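Local coordinates for IPT/TIG domain-containing protein (Bacteroides thetaiotaomicron, PDB 3TC9), which is of unknown function but probably serves as an auxiliary nutrient-binding protein, joining an immunoglobulin-like IPT/TIG domain to a six-bladed beta-propeller, at residues G10-K16 with N40-D44; R182-W186 with C228-T233; S385-D389 with N420-R424. All blocks are in the same frame, centred on the assembly; numbering follows the deposited sequence.

Interaction 1. Residues G10-K16 with N40-D44; sequences GDFDPNK and NFGSD
Asn40 is the hub of this contact between two irregular segments. Its backbone is left-handed (phi 58°, psi 49°), and with chi1 t its carboxamide reaches 10-16 and pairs with both polar backbone atoms of Asp13: Asp13 N donates to Asn40 OD1 at 2.8 Å, and Asn40 ND2 donates to Asp13 O at 2.8 Å. Asp13 also opens a type I turn to Lys16, closed by Lys16 N to Asp13 O at 3.2 Å and accompanied by an Asx turn, Asn15 N to Asp13 OD1 at 3.0 Å. Phe12, extended with chi1 t, sets its ring edge against the Asn40 carbonyl (Phe12 CD1 to Asn40 O, 3.3 Å) and touches Ile84 beyond. The nearest alpha carbons across the contact are Phe12 CA and Gly42 CA, 3.8 Å apart. A beta carbon on Gly42 would collide with Phe12 CB, and its phi of 79° also favours glycine. Beyond it, Ser43 OG donates to Gly10 O at 2.8 Å, while a water accepts from Gly42 N at 3.1 Å. The N-terminal lead-in to strand 19-28 is thereby fastened to the loop between strands 33-39 and 48-52, at one end of the immunoglobulin-like IPT/TIG sandwich.

Interaction 2. Residues R182-W186 with C228-T233; sequences RTICW and CNGAET. With EDO (1,2-ethanediol), chain U.
Strands 182-186 and 231-233 run side by side in nearly the same direction, their axes 6.1 Å apart at an angle of 18°, with Thr183 level with Gly230 (CA to CA 5.2 Å) and Cys185 with Glu232 (5.6 Å). Each is the first strand of its own four-stranded blade, so the pair forms part of the inner wall of the six-bladed propeller. Two hydrogen bonds join them, and each uses a threonine hydroxyl: Ala231 N donates to Thr183 OG1 (chi1 p) at 2.9 Å, and Thr233 OG1 (chi1 p) donates to Trp186 O at 2.6 Å. Van der Waals contact fills the space between. Cys185, chi1 p, places SG 3.7 Å from both Ala231 O and Glu232 CA, and Gly230 (phi 150°, psi 156°) leaves room where a beta carbon would strike Thr183 CG2. Arg182, m at chi1 to chi3, lays one guanidinium face on Asn229 CB and forms salt bridges with Asp198 and Glu272, while 1,2-ethanediol O1 donates to Arg182 O at 2.5 Å, very short, and accepts weakly from Arg182 NE at 3.3 Å. With side-chain hydroxyls supplying these hydrogen bonds, the blades are joined laterally without merging into one continuous sheet.

Interaction 3. Residues S385-D389 with N420-R424; sequences SGYND and NRRIR. With PO4 (phosphate ion), chain Q.
The last propeller blade is closed in the Velcro manner, strand 107-113 from the start of the propeller pairing with the C-terminal strand 422-428, and here the loop 385-389 folds over that strand's beginning. The loop is extended, and the two segments progress in the same sense: the CA of Tyr387 lies 6.6 Å from that of Asn420, and the CA of Asp389 lies 8.7 Å from that of Arg424. Asn420, chi1 m, comes first. Its ND2 donates to Gly386 O at 2.9 Å and is also bonded to Asp417, while OD1 lies 3.4 Å from Tyr387 CB. Arg421 adopts a left-handed conformation (phi 56°, psi 33°) that turns its side chain away from the loop; Arg421 NH2 donates to phosphate O1 at 2.8 Å and Arg421 NH1 to phosphate O3 at 3.1 Å. His159, Gln158 and Arg418 also hold this ion, which probably came from the crystallisation liquor. Entering the strand, Arg422 (chi1 m, chi2 and chi3 t) lays its guanidinium flat on the Tyr387 ring, a cation-pi stack with centres 3.9 Å apart and planes at 19°. Arg422 NH1 donates back to Asn420 O at 2.8 Å, and NH2 bonds to Asn120; the Tyr387 hydroxyl bonds to Thr111. Arg424, two residues on, folds back with chi1 to chi3 all m and presents a guanidinium face to Tyr387 CD1, 3.7 Å from Arg424 NH1, which forms a salt bridge with Asp417. Arg424 NH2 ends between two acceptors of the loop, Asn388 O at 2.8 Å and, in a salt bridge, Asp389 OD1 at 2.7 Å.

Overall arrangement
No secondary-structure element is common to the three contacts. Interaction 1 belongs to the immunoglobulin-like domain and lies on the far side of the chain's centre from interaction 2, their centres about 68 Å apart; interactions 2 and 3 share the propeller, with centres about 25 Å apart. Interaction 2 is buried and joins the inner strands of adjacent blades through hydroxyls, a thiol and close backbone contact. The other two are partly buried and involve loops. In interaction 1 a carboxamide, a serine hydroxyl and waters bind backbone atoms, and a glycine allows the close approach; interaction 3, around the blade that closes the ring, also has an asparagine-to-backbone bond but adds charge, with arginines against an aromatic ring and a carboxylate.

Interaction 1. Residues G10-K16 with N40-D44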
loop_
_atom_site.group_PDB
_atom_site.type_symbol
_atom_site.label_atom_id
_atom_site.label_comp_id
_atom_site.label_asym_id
_atom_site.label_seq_id
_atom_site.Cartn_x
_atom_site.Cartn_y
_atom_site.Cartn_z
ATOM N N GLY B 10 -43.636 -8.981 -27.767
ATOM C CA GLY B 10 -42.906 -8.020 -26.946
ATOM C C GLY B 10 -43.717 -7.451 -25.790
ATOM O O GLY B 10 -43.206 -6.619 -25.047
ATOM N N ASP B 11 -44.991 -7.880 -25.629
ATOM C CA ASP B 11 -45.863 -7.430 -24.536
ATOM C C ASP B 11 -45.799 -8.399 -23.353
ATOM O O ASP B 11 -45.582 -9.594 -23.562
ATOM C CB ASP B 11 -47.318 -7.279 -25.013
ATOM C CG ASP B 11 -47.614 -6.029 -25.832
ATOM O OD1 ASP B 11 -46.721 -5.148 -25.928
ATOM O OD2 ASP B 11 -48.739 -5.930 -26.379
ATOM N N PHE B 12 -45.964 -7.885 -22.109
ATOM C CA PHE B 12 -45.915 -8.720 -20.904
ATOM C C PHE B 12 -47.150 -9.602 -20.833
ATOM O O PHE B 12 -48.259 -9.114 -21.051
ATOM C CB PHE B 12 -45.758 -7.871 -19.615
ATOM C CG PHE B 12 -45.946 -8.647 -18.328
ATOM C CD1 PHE B 12 -45.019 -9.599 -17.932
ATOM C CD2 PHE B 12 -47.085 -8.465 -17.542
ATOM C CE1 PHE B 12 -45.239 -10.370 -16.789
ATOM C CE2 PHE B 12 -47.281 -9.212 -16.373
ATOM C CZ PHE B 12 -46.366 -10.166 -16.008
ATOM N N ASP B 13 -46.960 -10.907 -20.572
ATOM C CA ASP B 13 -48.066 -11.862 -20.431
ATOM C C ASP B 13 -48.177 -12.248 -18.966
ATOM O O ASP B 13 -47.305 -12.948 -18.458
ATOM C CB ASP B 13 -47.891 -13.102 -21.327
ATOM C CG ASP B 13 -49.084 -14.061 -21.405
ATOM O OD1 ASP B 13 -49.964 -14.023 -20.490
ATOM O OD2 ASP B 13 -49.143 -14.846 -22.368
ATOM N N PRO B 14 -49.242 -11.803 -18.272
ATOM C CA PRO B 14 -49.396 -12.132 -16.842
ATOM C C PRO B 14 -49.468 -13.616 -16.529
ATOM O O PRO B 14 -49.224 -13.968 -15.380
ATOM C CB PRO B 14 -50.735 -11.461 -16.473
ATOM C CG PRO B 14 -50.911 -10.390 -17.451
ATOM C CD PRO B 14 -50.377 -10.973 -18.739
ATOM N N ASN B 15 -49.827 -14.479 -17.508
ATOM C CA ASN B 15 -49.955 -15.922 -17.269
ATOM C C ASN B 15 -48.712 -16.729 -17.652
ATOM O O ASN B 15 -48.777 -17.958 -17.671
ATOM C CB ASN B 15 -51.159 -16.474 -17.989
ATOM C CG ASN B 15 -52.401 -15.673 -17.719
ATOM O OD1 ASN B 15 -52.752 -15.320 -16.575
ATOM N ND2 ASN B 15 -53.014 -15.251 -18.783
ATOM N N LYS B 16 -47.596 -16.067 -17.968
ATOM C CA LYS B 16 -46.366 -16.774 -18.296
ATOM C C LYS B 16 -45.276 -16.348 -17.319
ATOM O O LYS B 16 -45.331 -15.222 -16.832
ATOM C CB LYS B 16 -45.935 -16.517 -19.758
ATOM C CG LYS B 16 -46.711 -17.342 -20.746
ATOM C CD LYS B 16 -46.416 -16.873 -22.150
ATOM C CE LYS B 16 -47.251 -17.569 -23.203
ATOM N NZ LYS B 16 -46.967 -17.019 -24.555
ATOM N N ASN B 40 -40.333 -12.662 -21.090
ATOM C CA ASN B 40 -41.561 -12.008 -20.620
ATOM C C ASN B 40 -41.330 -10.768 -19.723
ATOM O O ASN B 40 -41.941 -10.621 -18.654
ATOM C CB ASN B 40 -42.424 -13.044 -19.886
ATOM C CG ASN B 40 -43.869 -12.680 -19.772
ATOM O OD1 ASN B 40 -44.426 -11.991 -20.623
ATOM N ND2 ASN B 40 -44.517 -13.154 -18.716
ATOM N N PHE B 41 -40.473 -9.870 -20.188
ATOM C CA PHE B 41 -40.213 -8.609 -19.491
ATOM C C PHE B 41 -41.258 -7.551 -19.870
ATOM O O PHE B 41 -41.498 -6.600 -19.107
ATOM C CB PHE B 41 -38.825 -8.084 -19.856
ATOM C CG PHE B 41 -37.634 -8.899 -19.435
ATOM C CD1 PHE B 41 -37.726 -9.805 -18.384
ATOM C CD2 PHE B 41 -36.402 -8.736 -20.065
ATOM C CE1 PHE B 41 -36.619 -10.551 -17.991
ATOM C CE2 PHE B 41 -35.285 -9.470 -19.652
ATOM C CZ PHE B 41 -35.394 -10.347 -18.597
ATOM N N GLY B 42 -41.833 -7.702 -21.064
ATOM C CA GLY B 42 -42.718 -6.711 -21.648
ATOM C C GLY B 42 -41.859 -5.604 -22.234
ATOM O O GLY B 42 -40.626 -5.684 -22.228
ATOM N N SER B 43 -42.494 -4.556 -22.728
ATOM C CA SER B 43 -41.776 -3.447 -23.345
ATOM C C SER B 43 -42.120 -2.116 -22.653
ATOM O O SER B 43 -41.721 -1.061 -23.143
ATOM C CB SER B 43 -42.062 -3.392 -24.848
ATOM O OG SER B 43 -43.381 -3.779 -25.192
ATOM N N ASP B 44 -42.777 -2.179 -21.474
ATOM C CA ASP B 44 -43.163 -1.014 -20.666
ATOM C C ASP B 44 -42.194 -0.854 -19.493
ATOM O O ASP B 44 -42.302 -1.550 -18.476
ATOM C CB ASP B 44 -44.628 -1.129 -20.167
ATOM C CG ASP B 44 -45.190 0.118 -19.497
ATOM O OD1 ASP B 44 -44.391 1.043 -19.180
ATOM O OD2 ASP B 44 -46.431 0.191 -19.322
HETATM O O HOH W 1 -42.638 -9.800 -23.160
HETATM O O HOH W 2 -45.617 -4.987 -21.624
#

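Interaction 2. Residues R182-W186 with C228-T233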
loop_
_atom_site.group_PDB
_atom_site.type_symbol
_atom_site.label_atom_id
_atom_site.label_comp_id
_atom_site.label_asym_id
_atom_site.label_seq_id
_atom_site.Cartn_x
_atom_site.Cartn_y
_atom_site.Cartn_z
ATOM N N ARG B 182 -0.797 32.418 5.446
ATOM C CA ARG B 182 -0.477 31.633 4.264
ATOM C C ARG B 182 -0.232 30.156 4.510
ATOM O O ARG B 182 -0.685 29.331 3.722
ATOM C CB ARG B 182 0.769 32.231 3.573
ATOM C CG ARG B 182 0.607 33.676 3.089
ATOM C CD ARG B 182 -0.534 33.845 2.088
ATOM N NE ARG B 182 -0.362 32.986 0.918
ATOM C CZ ARG B 182 0.203 33.375 -0.224
ATOM N NH1 ARG B 182 0.622 34.627 -0.376
ATOM N NH2 ARG B 182 0.321 32.527 -1.233
ATOM N N THR B 183 0.546 29.818 5.539
ATOM C CA THR B 183 0.919 28.437 5.803
ATOM C C THR B 183 0.893 28.104 7.275
ATOM O O THR B 183 0.799 28.989 8.127
ATOM C CB THR B 183 2.359 28.107 5.234
ATOM O OG1 THR B 183 3.368 28.913 5.853
ATOM C CG2 THR B 183 2.459 28.180 3.709
ATOM N N ILE B 184 0.999 26.780 7.532
ATOM C CA ILE B 184 1.121 26.080 8.804
ATOM C C ILE B 184 2.234 25.087 8.685
ATOM O O ILE B 184 2.246 24.271 7.748
ATOM C CB ILE B 184 -0.164 25.311 9.267
ATOM C CG1 ILE B 184 -1.456 26.056 9.045
ATOM C CG2 ILE B 184 -0.033 24.728 10.703
ATOM C CD1 ILE B 184 -2.552 25.149 8.550
ATOM N N CYS B 185 3.127 25.095 9.662
ATOM C CA CYS B 185 4.123 24.050 9.802
ATOM C C CYS B 185 4.396 23.840 11.299
ATOM O O CYS B 185 3.803 24.522 12.145
ATOM C CB CYS B 185 5.390 24.282 8.981
ATOM S SG CYS B 185 6.308 25.787 9.389
ATOM N N TRP B 186 5.146 22.795 11.620
ATOM C CA TRP B 186 5.344 22.372 12.995
ATOM C C TRP B 186 6.800 22.247 13.326
ATOM O O TRP B 186 7.608 21.903 12.457
ATOM C CB TRP B 186 4.658 21.010 13.207
ATOM C CG TRP B 186 3.189 21.015 12.874
ATOM C CD1 TRP B 186 2.617 20.849 11.642
ATOM C CD2 TRP B 186 2.110 21.217 13.793
ATOM N NE1 TRP B 186 1.247 20.933 11.739
ATOM C CE2 TRP B 186 0.908 21.163 13.048
ATOM C CE3 TRP B 186 2.043 21.444 15.175
ATOM C CZ2 TRP B 186 -0.346 21.326 13.644
ATOM C CZ3 TRP B 186 0.798 21.597 15.760
ATOM C CH2 TRP B 186 -0.377 21.522 15.000
ATOM N N CYS B 228 6.086 37.670 3.214
ATOM C CA CYS B 228 6.408 36.264 3.363
ATOM C C CYS B 228 5.199 35.450 2.903
ATOM O O CYS B 228 4.099 35.637 3.430
ATOM C CB CYS B 228 6.783 35.961 4.807
ATOM S SG CYS B 228 7.318 34.263 5.086
ATOM N N ASN B 229 5.396 34.551 1.920
ATOM C CA ASN B 229 4.296 33.759 1.349
ATOM C C ASN B 229 4.228 32.341 1.911
ATOM O O ASN B 229 3.461 31.518 1.421
ATOM C CB ASN B 229 4.417 33.708 -0.183
ATOM C CG ASN B 229 4.834 35.021 -0.797
ATOM O OD1 ASN B 229 5.901 35.122 -1.371
ATOM N ND2 ASN B 229 4.056 36.073 -0.596
ATOM N N GLY B 230 4.991 32.067 2.953
ATOM C CA GLY B 230 4.969 30.761 3.581
ATOM C C GLY B 230 6.275 30.373 4.216
ATOM O O GLY B 230 7.338 30.862 3.826
ATOM N N ALA B 231 6.188 29.476 5.202
ATOM C CA ALA B 231 7.334 28.932 5.911
ATOM C C ALA B 231 7.163 27.418 6.035
ATOM O O ALA B 231 6.040 26.906 5.908
ATOM C CB ALA B 231 7.490 29.583 7.279
ATOM N N GLU B 232 8.272 26.692 6.226
ATOM C CA GLU B 232 8.269 25.235 6.301
ATOM C C GLU B 232 9.496 24.759 7.073
ATOM O O GLU B 232 10.587 25.272 6.850
ATOM C CB GLU B 232 8.248 24.655 4.868
ATOM C CG GLU B 232 8.566 23.178 4.701
ATOM C CD GLU B 232 7.495 22.155 5.033
ATOM O OE1 GLU B 232 6.887 22.252 6.127
ATOM O OE2 GLU B 232 7.354 21.189 4.245
ATOM N N THR B 233 9.312 23.785 7.976
ATOM C CA THR B 233 10.409 23.206 8.739
ATOM C C THR B 233 10.961 21.976 8.026
ATOM O O THR B 233 10.213 21.310 7.310
ATOM C CB THR B 233 9.950 22.836 10.159
ATOM O OG1 THR B 233 8.737 22.090 10.075
ATOM C CG2 THR B 233 9.775 24.040 11.056
HETATM C C1 EDO U . -1.486 29.861 0.135
HETATM O O1 EDO U . -0.647 29.698 1.271
HETATM C C2 EDO U . -1.447 28.543 -0.622
HETATM O O2 EDO U . -2.756 27.972 -0.685
#

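Interaction 3. Residues S385-D389 with N420-R424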
loop_
_atom_site.group_PDB
_atom_site.type_symbol
_atom_site.label_atom_id
_atom_site.label_comp_id
_atom_site.label_asym_id
_atom_site.label_seq_id
_atom_site.Cartn_x
_atom_site.Cartn_y
_atom_site.Cartn_z
ATOM N N SER B 385 -14.535 26.007 -13.607
ATOM C CA SER B 385 -14.991 26.336 -12.264
ATOM C C SER B 385 -16.457 25.944 -12.077
ATOM O O SER B 385 -17.254 26.003 -13.030
ATOM C CB SER B 385 -14.829 27.825 -12.000
ATOM O OG SER B 385 -15.544 28.567 -12.970
ATOM N N GLY B 386 -16.791 25.597 -10.849
ATOM C CA GLY B 386 -18.152 25.251 -10.476
ATOM C C GLY B 386 -18.184 24.486 -9.183
ATOM O O GLY B 386 -17.205 24.471 -8.428
ATOM N N TYR B 387 -19.329 23.857 -8.916
ATOM C CA TYR B 387 -19.513 23.044 -7.718
ATOM C C TYR B 387 -20.277 21.792 -8.111
ATOM O O TYR B 387 -21.492 21.830 -8.310
ATOM C CB TYR B 387 -20.202 23.839 -6.587
ATOM C CG TYR B 387 -20.538 22.976 -5.392
ATOM C CD1 TYR B 387 -19.545 22.284 -4.707
ATOM C CD2 TYR B 387 -21.861 22.823 -4.966
ATOM C CE1 TYR B 387 -19.853 21.448 -3.637
ATOM C CE2 TYR B 387 -22.181 21.998 -3.887
ATOM C CZ TYR B 387 -21.171 21.307 -3.227
ATOM O OH TYR B 387 -21.457 20.486 -2.160
ATOM N N ASN B 388 -19.536 20.697 -8.304
ATOM C CA ASN B 388 -20.076 19.410 -8.700
ATOM C C ASN B 388 -19.305 18.287 -8.064
ATOM O O ASN B 388 -18.077 18.297 -8.088
ATOM C CB ASN B 388 -20.053 19.264 -10.215
ATOM C CG ASN B 388 -21.088 20.102 -10.917
ATOM O OD1 ASN B 388 -20.791 21.182 -11.394
ATOM N ND2 ASN B 388 -22.342 19.637 -10.977
ATOM N N ASP B 389 -20.028 17.325 -7.474
ATOM C CA ASP B 389 -19.459 16.124 -6.864
ATOM C C ASP B 389 -19.520 14.998 -7.906
ATOM O O ASP B 389 -20.052 15.222 -8.992
ATOM C CB ASP B 389 -20.203 15.767 -5.550
ATOM C CG ASP B 389 -19.898 16.670 -4.332
ATOM O OD1 ASP B 389 -18.748 17.190 -4.231
ATOM O OD2 ASP B 389 -20.749 16.738 -3.419
ATOM N N ASN B 420 -16.468 27.737 -3.077
ATOM C CA ASN B 420 -17.576 26.878 -2.709
ATOM C C ASN B 420 -17.750 26.838 -1.169
ATOM O O ASN B 420 -18.748 26.301 -0.696
ATOM C CB ASN B 420 -17.392 25.501 -3.325
ATOM C CG ASN B 420 -17.592 25.578 -4.803
ATOM O OD1 ASN B 420 -18.395 26.374 -5.305
ATOM N ND2 ASN B 420 -16.824 24.822 -5.540
ATOM N N ARG B 421 -16.801 27.440 -0.405
ATOM C CA ARG B 421 -16.821 27.587 1.058
ATOM C C ARG B 421 -16.960 26.232 1.761
ATOM O O ARG B 421 -17.534 26.125 2.851
ATOM C CB ARG B 421 -17.962 28.542 1.527
ATOM C CG ARG B 421 -18.109 29.825 0.723
ATOM C CD ARG B 421 -16.951 30.734 0.951
ATOM N NE ARG B 421 -17.017 31.912 0.106
ATOM C CZ ARG B 421 -16.035 32.789 -0.023
ATOM N NH1 ARG B 421 -14.902 32.634 0.652
ATOM N NH2 ARG B 421 -16.168 33.818 -0.835
ATOM N N ARG B 422 -16.387 25.208 1.139
ATOM C CA ARG B 422 -16.456 23.836 1.609
ATOM C C ARG B 422 -15.116 23.145 1.612
ATOM O O ARG B 422 -14.212 23.521 0.872
ATOM C CB ARG B 422 -17.408 23.032 0.687
ATOM C CG ARG B 422 -18.907 23.378 0.829
ATOM C CD ARG B 422 -19.612 23.020 -0.451
ATOM N NE ARG B 422 -21.079 23.153 -0.424
ATOM C CZ ARG B 422 -21.755 24.130 -1.034
ATOM N NH1 ARG B 422 -21.109 25.108 -1.656
ATOM N NH2 ARG B 422 -23.081 24.144 -1.011
ATOM N N ILE B 423 -15.033 22.077 2.422
ATOM C CA ILE B 423 -13.938 21.121 2.462
ATOM C C ILE B 423 -14.432 19.959 1.601
ATOM O O ILE B 423 -15.464 19.347 1.906
ATOM C CB ILE B 423 -13.480 20.701 3.898
ATOM C CG1 ILE B 423 -13.117 21.931 4.777
ATOM C CG2 ILE B 423 -12.325 19.683 3.843
ATOM C CD1 ILE B 423 -11.958 22.818 4.304
ATOM N N ARG B 424 -13.768 19.717 0.489
ATOM C CA ARG B 424 -14.184 18.614 -0.375
ATOM C C ARG B 424 -13.377 17.374 -0.026
ATOM O O ARG B 424 -12.298 17.472 0.562
ATOM C CB ARG B 424 -14.052 18.980 -1.856
ATOM C CG ARG B 424 -14.638 20.340 -2.222
ATOM C CD ARG B 424 -16.167 20.373 -2.337
ATOM N NE ARG B 424 -16.681 19.497 -3.391
ATOM C CZ ARG B 424 -16.683 19.783 -4.693
ATOM N NH1 ARG B 424 -16.142 20.915 -5.137
ATOM N NH2 ARG B 424 -17.181 18.922 -5.562
HETATM P P PO4 Q . -13.237 36.048 0.219
HETATM O O1 PO4 Q . -13.929 35.471 -1.071
HETATM O O2 PO4 Q . -11.971 36.885 -0.212
HETATM O O3 PO4 Q . -12.826 34.894 1.180
HETATM O O4 PO4 Q . -14.194 36.976 1.055
#